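Local coordinates for MSHA biogenesis protein MshE (Vibrio cholerae, PDB 5HTL), which binds the second messenger cyclic di-GMP with high affinity through its MshEN domain and probably takes part in building the MSHA pilus, at residues E26-A31 with I44-L49; R88-L93 with Q115-N120. One frame throughout, in Å; residues are numbered along the deposited sequence.

Contact 1 of 2, residues E26-A31 with I44-L49. With C2E (9,9'-[(2R,3R,3aS,5S,7aR,9R,10R,10aS,12S,14aR)-3,5,10,12-tetrahydroxy-5,12-dioxidooctahydro-2H,7H-difuro[3,2-d:3',2'-j][1,3,7,9,2,8]tetraoxadiphosphacyclododecine-2,9-diyl]bis(2-amino-1,9-dihydro-6H-purin-6-one)), chain C.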
loop_
_atom_site.group_PDB
_atom_site.type_symbol
_atom_site.label_atom_id
_atom_site.label_comp_id
_atom_site.label_asym_id
_atom_site.label_seq_id
_atom_site.Cartn_x
_atom_site.Cartn_y
_atom_site.Cartn_z
ATOM N N GLU A 26 -9.722 -17.346 19.445
ATOM C CA GLU A 26 -10.483 -16.964 20.636
ATOM C C GLU A 26 -9.574 -16.957 21.865
ATOM O O GLU A 26 -9.620 -16.036 22.683
ATOM C CB GLU A 26 -11.677 -17.908 20.815
ATOM C CG GLU A 26 -12.744 -17.741 19.728
ATOM C CD GLU A 26 -13.707 -18.916 19.611
ATOM O OE1 GLU A 26 -13.514 -19.936 20.305
ATOM O OE2 GLU A 26 -14.664 -18.818 18.809
ATOM N N GLN A 27 -8.715 -17.962 21.967
ATOM C CA GLN A 27 -7.761 -18.049 23.053
ATOM C C GLN A 27 -6.835 -16.834 23.080
ATOM O O GLN A 27 -6.602 -16.240 24.132
ATOM C CB GLN A 27 -6.943 -19.336 22.923
ATOM C CG GLN A 27 -6.035 -19.595 24.099
ATOM C CD GLN A 27 -5.283 -20.903 23.979
ATOM O OE1 GLN A 27 -5.530 -21.698 23.070
ATOM N NE2 GLN A 27 -4.360 -21.138 24.905
ATOM N N ALA A 28 -6.329 -16.444 21.916
ATOM C CA ALA A 28 -5.399 -15.322 21.845
ATOM C C ALA A 28 -6.082 -13.982 22.128
ATOM O O ALA A 28 -5.490 -13.111 22.761
ATOM C CB ALA A 28 -4.709 -15.290 20.507
ATOM N N LEU A 29 -7.314 -13.818 21.657
ATOM C CA LEU A 29 -8.062 -12.586 21.909
ATOM C C LEU A 29 -8.311 -12.426 23.402
ATOM O O LEU A 29 -8.171 -11.325 23.938
ATOM C CB LEU A 29 -9.375 -12.563 21.130
ATOM C CG LEU A 29 -9.227 -12.380 19.625
ATOM C CD1 LEU A 29 -10.564 -12.676 18.953
ATOM C CD2 LEU A 29 -8.743 -10.970 19.296
ATOM N N ASN A 30 -8.653 -13.526 24.068
ATOM C CA ASN A 30 -8.825 -13.530 25.526
ATOM C C ASN A 30 -7.524 -13.164 26.236
ATOM O O ASN A 30 -7.508 -12.364 27.178
ATOM C CB ASN A 30 -9.307 -14.905 26.017
ATOM C CG ASN A 30 -10.706 -15.251 25.538
ATOM O OD1 ASN A 30 -11.481 -14.375 25.155
ATOM N ND2 ASN A 30 -11.040 -16.540 25.564
ATOM N N ALA A 31 -6.428 -13.749 25.767
ATOM C CA ALA A 31 -5.122 -13.609 26.409
ATOM C C ALA A 31 -4.463 -12.248 26.183
ATOM O O ALA A 31 -3.656 -11.790 27.004
ATOM C CB ALA A 31 -4.195 -14.715 25.930
ATOM N N ILE A 44 1.907 -15.612 18.305
ATOM C CA ILE A 44 3.280 -16.127 18.271
ATOM C C ILE A 44 3.723 -16.627 19.646
ATOM O O ILE A 44 4.329 -17.695 19.772
ATOM C CB ILE A 44 4.265 -15.052 17.784
ATOM C CG1 ILE A 44 4.038 -14.768 16.305
ATOM C CG2 ILE A 44 5.715 -15.510 17.998
ATOM C CD1 ILE A 44 4.829 -13.576 15.798
ATOM N N SER A 45 3.406 -15.861 20.682
ATOM C CA SER A 45 3.743 -16.254 22.045
ATOM C C SER A 45 3.114 -17.594 22.427
ATOM O O SER A 45 3.721 -18.387 23.152
ATOM C CB SER A 45 3.327 -15.159 23.027
ATOM O OG SER A 45 1.955 -15.245 23.362
ATOM N N LEU A 46 1.906 -17.843 21.924
ATOM C CA LEU A 46 1.179 -19.077 22.206
ATOM C C LEU A 46 1.630 -20.222 21.304
ATOM O O LEU A 46 1.225 -21.367 21.509
ATOM C CB LEU A 46 -0.330 -18.840 22.061
ATOM C CG LEU A 46 -0.970 -18.001 23.174
ATOM C CD1 LEU A 46 -2.320 -17.449 22.759
ATOM C CD2 LEU A 46 -1.112 -18.836 24.434
ATOM N N GLY A 47 2.456 -19.918 20.306
ATOM C CA GLY A 47 3.027 -20.946 19.447
ATOM C C GLY A 47 2.159 -21.324 18.261
ATOM O O GLY A 47 2.422 -22.318 17.578
ATOM N N PHE A 48 1.143 -20.514 17.988
ATOM C CA PHE A 48 0.191 -20.810 16.917
ATOM C C PHE A 48 0.612 -20.212 15.578
ATOM O O PHE A 48 0.073 -20.560 14.519
ATOM C CB PHE A 48 -1.175 -20.251 17.287
ATOM C CG PHE A 48 -1.741 -20.796 18.572
ATOM C CD1 PHE A 48 -1.428 -22.077 19.022
ATOM C CD2 PHE A 48 -2.609 -20.020 19.326
ATOM C CE1 PHE A 48 -1.971 -22.560 20.206
ATOM C CE2 PHE A 48 -3.158 -20.497 20.507
ATOM C CZ PHE A 48 -2.843 -21.763 20.948
ATOM N N LEU A 49 1.570 -19.293 15.635
ATOM C CA LEU A 49 1.976 -18.499 14.490
ATOM C C LEU A 49 3.476 -18.241 14.632
ATOM O O LEU A 49 3.991 -18.186 15.747
ATOM C CB LEU A 49 1.217 -17.165 14.514
ATOM C CG LEU A 49 1.327 -16.212 13.325
ATOM C CD1 LEU A 49 0.609 -16.754 12.106
ATOM C CD2 LEU A 49 0.793 -14.834 13.675
HETATM P P1 C2E C . -6.843 -5.310 12.794
HETATM O O2P C2E C . -6.421 -6.636 12.210
HETATM O O1P C2E C . -7.875 -4.602 11.941
HETATM O "O5'" C2E C . -7.402 -5.576 14.248
HETATM C "C5'" C2E C . -7.762 -4.595 15.181
HETATM C "C4'" C2E C . -8.000 -5.100 16.529
HETATM O "O4'" C2E C . -9.071 -5.993 16.544
HETATM C "C3'" C2E C . -6.820 -5.870 17.056
HETATM O "O3'" C2E C . -5.989 -5.023 17.812
HETATM C "C2'" C2E C . -7.386 -6.925 17.772
HETATM O "O2'" C2E C . -7.502 -6.579 19.168
HETATM C "C1'" C2E C . -8.722 -7.186 17.183
HETATM N N9 C2E C . -8.663 -8.210 16.186
HETATM C C8 C2E C . -7.876 -8.562 15.173
HETATM N N7 C2E C . -8.445 -9.635 14.609
HETATM C C5 C2E C . -9.595 -9.941 15.281
HETATM C C6 C2E C . -10.546 -10.950 15.087
HETATM O O6 C2E C . -10.402 -11.850 14.094
HETATM N N1 C2E C . -11.598 -11.020 15.911
HETATM C C2 C2E C . -11.739 -10.124 16.892
HETATM N N2 C2E C . -12.884 -10.253 17.738
HETATM N N3 C2E C . -10.852 -9.130 17.118
HETATM C C4 C2E C . -9.762 -9.008 16.328
HETATM P P11 C2E C . -4.404 -5.178 17.774
HETATM O O21 C2E C . -3.769 -4.283 18.825
HETATM O O11 C2E C . -4.085 -6.605 18.112
HETATM O O5A C2E C . -3.836 -4.940 16.340
HETATM C C5A C2E C . -3.954 -3.686 15.687
HETATM C C4A C2E C . -3.705 -3.689 14.268
HETATM O O4A C2E C . -2.286 -3.969 14.007
HETATM C C3A C2E C . -4.430 -4.762 13.553
HETATM O O3A C2E C . -5.613 -4.323 12.917
HETATM C C2A C2E C . -3.475 -5.303 12.566
HETATM O O2A C2E C . -3.515 -4.668 11.351
HETATM C C1A C2E C . -2.129 -5.079 13.155
HETATM N N91 C2E C . -1.545 -6.133 13.973
HETATM C C81 C2E C . -2.164 -7.077 14.710
HETATM N N71 C2E C . -1.245 -7.827 15.344
HETATM C C51 C2E C . -0.019 -7.353 15.018
HETATM C C61 C2E C . 1.300 -7.686 15.347
HETATM O O61 C2E C . 1.600 -8.728 16.208
HETATM N N11 C2E C . 2.303 -6.984 14.823
HETATM C C21 C2E C . 2.070 -5.969 13.996
HETATM N N21 C2E C . 3.200 -5.296 13.493
HETATM N N31 C2E C . 0.830 -5.600 13.653
HETATM C C41 C2E C . -0.220 -6.282 14.158
#
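Ala28 and Leu46 mark the closest approach of the two backbones, with 7.6 Å between Ala28 CA and Leu46 CA. Residues 26-31 are wholly helical, whereas 44-49 holds the end of helix 39-45 and the bend that follows. Gly47, at positive phi (87°), ends that helix in a Schellman motif, with Gly47 N bonded to Ile44 O at 3.0 Å. Leu46 and Phe48, on either side of the glycine in sequence, both reach helix 22-32. One methyl of Leu46, CD1, lies 3.9 Å from Ala28 CB and equally near Ala28 CA, so it rests on the helix surface itself. The other branch, Leu46 CD2, meets Gln27 NE2 at 4.0 Å. Gln27 holds CG anti to its backbone N (chi1 -173°) and stays extended beyond it, which carries the amide out to the phenyl ring. There Gln27 OE1 stands at the ring edge, 3.4 Å from Phe48 CZ, while amide and ring planes are turned 66° apart. Leu46 CB covers one face of the same ring, offset toward its rim. On another side of the helix, Leu29 lays its methyls on a guanine of the bound cyclic di-GMP, Leu29 CD1 lying 3.5 Å from C2E C2. The turn that follows a Schellman-capped helix thus packs on the preceding helix, 22-32, which also lines the cyclic di-GMP pocket.

Contact 2 of 2, residues R88-L93 with Q115-N120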
loop_
_atom_site.group_PDB
_atom_site.type_symbol
_atom_site.label_atom_id
_atom_site.label_comp_id
_atom_site.label_asym_id
_atom_site.label_seq_id
_atom_site.Cartn_x
_atom_site.Cartn_y
_atom_site.Cartn_z
ATOM N N ARG A 88 15.929 5.012 13.045
ATOM C CA ARG A 88 16.024 4.013 14.101
ATOM C C ARG A 88 14.823 4.041 15.042
ATOM O O ARG A 88 14.281 2.987 15.364
ATOM C CB ARG A 88 17.345 4.152 14.863
ATOM C CG ARG A 88 18.555 3.783 13.994
ATOM C CD ARG A 88 19.861 3.869 14.795
ATOM N NE ARG A 88 21.041 3.495 14.013
ATOM C CZ ARG A 88 21.475 2.246 13.838
ATOM N NH1 ARG A 88 20.815 1.213 14.352
ATOM N NH2 ARG A 88 22.567 2.018 13.124
ATOM N N ARG A 89 14.378 5.227 15.448
ATOM C CA ARG A 89 13.213 5.336 16.339
ATOM C C ARG A 89 11.963 4.732 15.721
ATOM O O ARG A 89 11.205 4.022 16.393
ATOM C CB ARG A 89 12.917 6.797 16.704
ATOM C CG ARG A 89 11.680 6.962 17.615
ATOM C CD ARG A 89 10.459 7.384 16.807
ATOM N NE ARG A 89 9.167 7.296 17.495
ATOM C CZ ARG A 89 8.345 6.248 17.440
ATOM N NH1 ARG A 89 8.675 5.164 16.751
ATOM N NH2 ARG A 89 7.185 6.281 18.083
ATOM N N LEU A 90 11.761 5.010 14.432
ATOM C CA LEU A 90 10.535 4.667 13.728
ATOM C C LEU A 90 10.619 3.310 13.049
ATOM O O LEU A 90 9.621 2.829 12.490
ATOM C CB LEU A 90 10.245 5.743 12.676
ATOM C CG LEU A 90 9.969 7.132 13.250
ATOM C CD1 LEU A 90 9.933 8.183 12.150
ATOM C CD2 LEU A 90 8.647 7.100 13.996
ATOM N N ARG A 91 11.795 2.690 13.095
ATOM C CA ARG A 91 12.078 1.447 12.368
ATOM C C ARG A 91 11.636 1.566 10.907
ATOM O O ARG A 91 10.852 0.756 10.397
ATOM C CB ARG A 91 11.479 0.231 13.082
ATOM C CG ARG A 91 12.040 0.051 14.505
ATOM C CD ARG A 91 11.343 -1.089 15.239
ATOM N NE ARG A 91 9.942 -0.772 15.484
ATOM C CZ ARG A 91 9.031 -1.653 15.889
ATOM N NH1 ARG A 91 9.380 -2.912 16.118
ATOM N NH2 ARG A 91 7.778 -1.271 16.070
ATOM N N ALA A 92 12.173 2.583 10.242
ATOM C CA ALA A 92 11.806 2.940 8.869
ATOM C C ALA A 92 13.060 3.319 8.116
ATOM O O ALA A 92 13.914 4.017 8.650
ATOM C CB ALA A 92 10.836 4.105 8.880
ATOM N N LEU A 93 13.177 2.854 6.879
ATOM C CA LEU A 93 14.323 3.161 6.027
ATOM C C LEU A 93 13.846 3.623 4.663
ATOM O O LEU A 93 13.087 2.922 3.997
ATOM C CB LEU A 93 15.190 1.912 5.847
ATOM C CG LEU A 93 16.470 2.042 5.007
ATOM C CD1 LEU A 93 17.473 2.878 5.775
ATOM C CD2 LEU A 93 17.079 0.684 4.682
ATOM N N GLN A 115 3.721 6.095 11.830
ATOM C CA GLN A 115 3.383 6.665 10.531
ATOM C C GLN A 115 3.170 8.165 10.619
ATOM O O GLN A 115 3.624 8.917 9.754
ATOM C CB GLN A 115 2.104 6.020 10.016
ATOM C CG GLN A 115 1.741 6.349 8.584
ATOM C CD GLN A 115 0.648 5.442 8.058
ATOM O OE1 GLN A 115 -0.538 5.759 8.155
ATOM N NE2 GLN A 115 1.039 4.295 7.521
ATOM N N GLU A 116 2.464 8.591 11.661
ATOM C CA GLU A 116 2.211 10.010 11.877
ATOM C C GLU A 116 3.531 10.749 12.038
ATOM O O GLU A 116 3.730 11.829 11.489
ATOM C CB GLU A 116 1.335 10.212 13.113
ATOM C CG GLU A 116 0.813 11.640 13.279
ATOM C CD GLU A 116 -0.459 11.894 12.487
ATOM O OE1 GLU A 116 -1.164 12.879 12.792
ATOM O OE2 GLU A 116 -0.758 11.108 11.564
ATOM N N ALA A 117 4.437 10.150 12.802
ATOM C CA ALA A 117 5.764 10.699 13.003
ATOM C C ALA A 117 6.534 10.819 11.696
ATOM O O ALA A 117 7.137 11.853 11.402
ATOM C CB ALA A 117 6.528 9.838 13.980
ATOM N N LEU A 118 6.512 9.750 10.911
ATOM C CA LEU A 118 7.201 9.729 9.626
ATOM C C LEU A 118 6.683 10.843 8.713
ATOM O O LEU A 118 7.466 11.539 8.062
ATOM C CB LEU A 118 6.992 8.366 8.959
ATOM C CG LEU A 118 7.969 7.920 7.883
ATOM C CD1 LEU A 118 9.375 7.909 8.414
ATOM C CD2 LEU A 118 7.553 6.520 7.442
ATOM N N LEU A 119 5.363 11.012 8.682
ATOM C CA LEU A 119 4.715 12.044 7.875
ATOM C C LEU A 119 5.167 13.453 8.236
ATOM O O LEU A 119 5.406 14.286 7.363
ATOM C CB LEU A 119 3.199 11.959 8.037
ATOM C CG LEU A 119 2.449 10.926 7.198
ATOM C CD1 LEU A 119 1.123 10.564 7.852
ATOM C CD2 LEU A 119 2.224 11.496 5.809
ATOM N N ASN A 120 5.264 13.730 9.528
ATOM C CA ASN A 120 5.670 15.062 9.947
ATOM C C ASN A 120 7.167 15.284 9.753
ATOM O O ASN A 120 7.621 16.423 9.630
ATOM C CB ASN A 120 5.245 15.320 11.393
ATOM C CG ASN A 120 3.740 15.326 11.563
ATOM O OD1 ASN A 120 2.991 15.413 10.583
ATOM N ND2 ASN A 120 3.286 15.225 12.803
#
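A helix-to-strand turn within the MshEN domain provides one half of this contact: helix 84-90 closes in a Schellman motif, with Arg91 at positive phi (49°), and the chain passes directly into strand 92-98. Helix 112-121 supplies the other half, and the union is entirely apolar. Leu90, just before the turn, spreads its two methyls over successive residues of helix 112-121. Leu90 CD2 presses on Ala117 CB at 3.5 Å, tighter than usual for two carbons, while Leu90 CD1 lies 3.8 Å from Leu118 CD1. Leu90 CD1 also comes within 4.0 Å of Leu118 N, and thus reaches the helix backbone as well as the side chain. In Leu118, chi1 (-159°) sets CG opposite the backbone N, and with chi2 at 57° CD1 is the methyl that meets Leu90 and Ala92. This one methyl serves both sides of the turn, for Leu118 CD1 lies 4.1 Å from Ala92 CB, at the start of the strand. Around this core, Ile104 of strand 101-106 touches both Ala92 and Leu118, and Phe129 of strand 126-131 packs on Leu118, placing helix 112-121 against the three-stranded sheet. Leu93 turns away from that helix to meet helix 134-144, while Leu119 packs on Arg89 of the second subunit.

In the fold
From the N terminus, the chain first closes contact 1, bringing helix 22-32 and the end of helix 39-45 together across a connection of 12 residues. It then runs through helix 51-62, on which Ile44 and Leu49 also pack, and enters the part of the fold that contains the sheet. Contact 2 closes a longer excursion of 21 residues, largely the hairpin of strands 92-98 and 101-106. The two closures follow in series, neither nested nor crossed, with centres about 28 Å apart on opposite sides of the chain's centre. Contact 1 ties a helix to the turn after the next helix; contact 2 ties a helix to the sheet and to the helix preceding it.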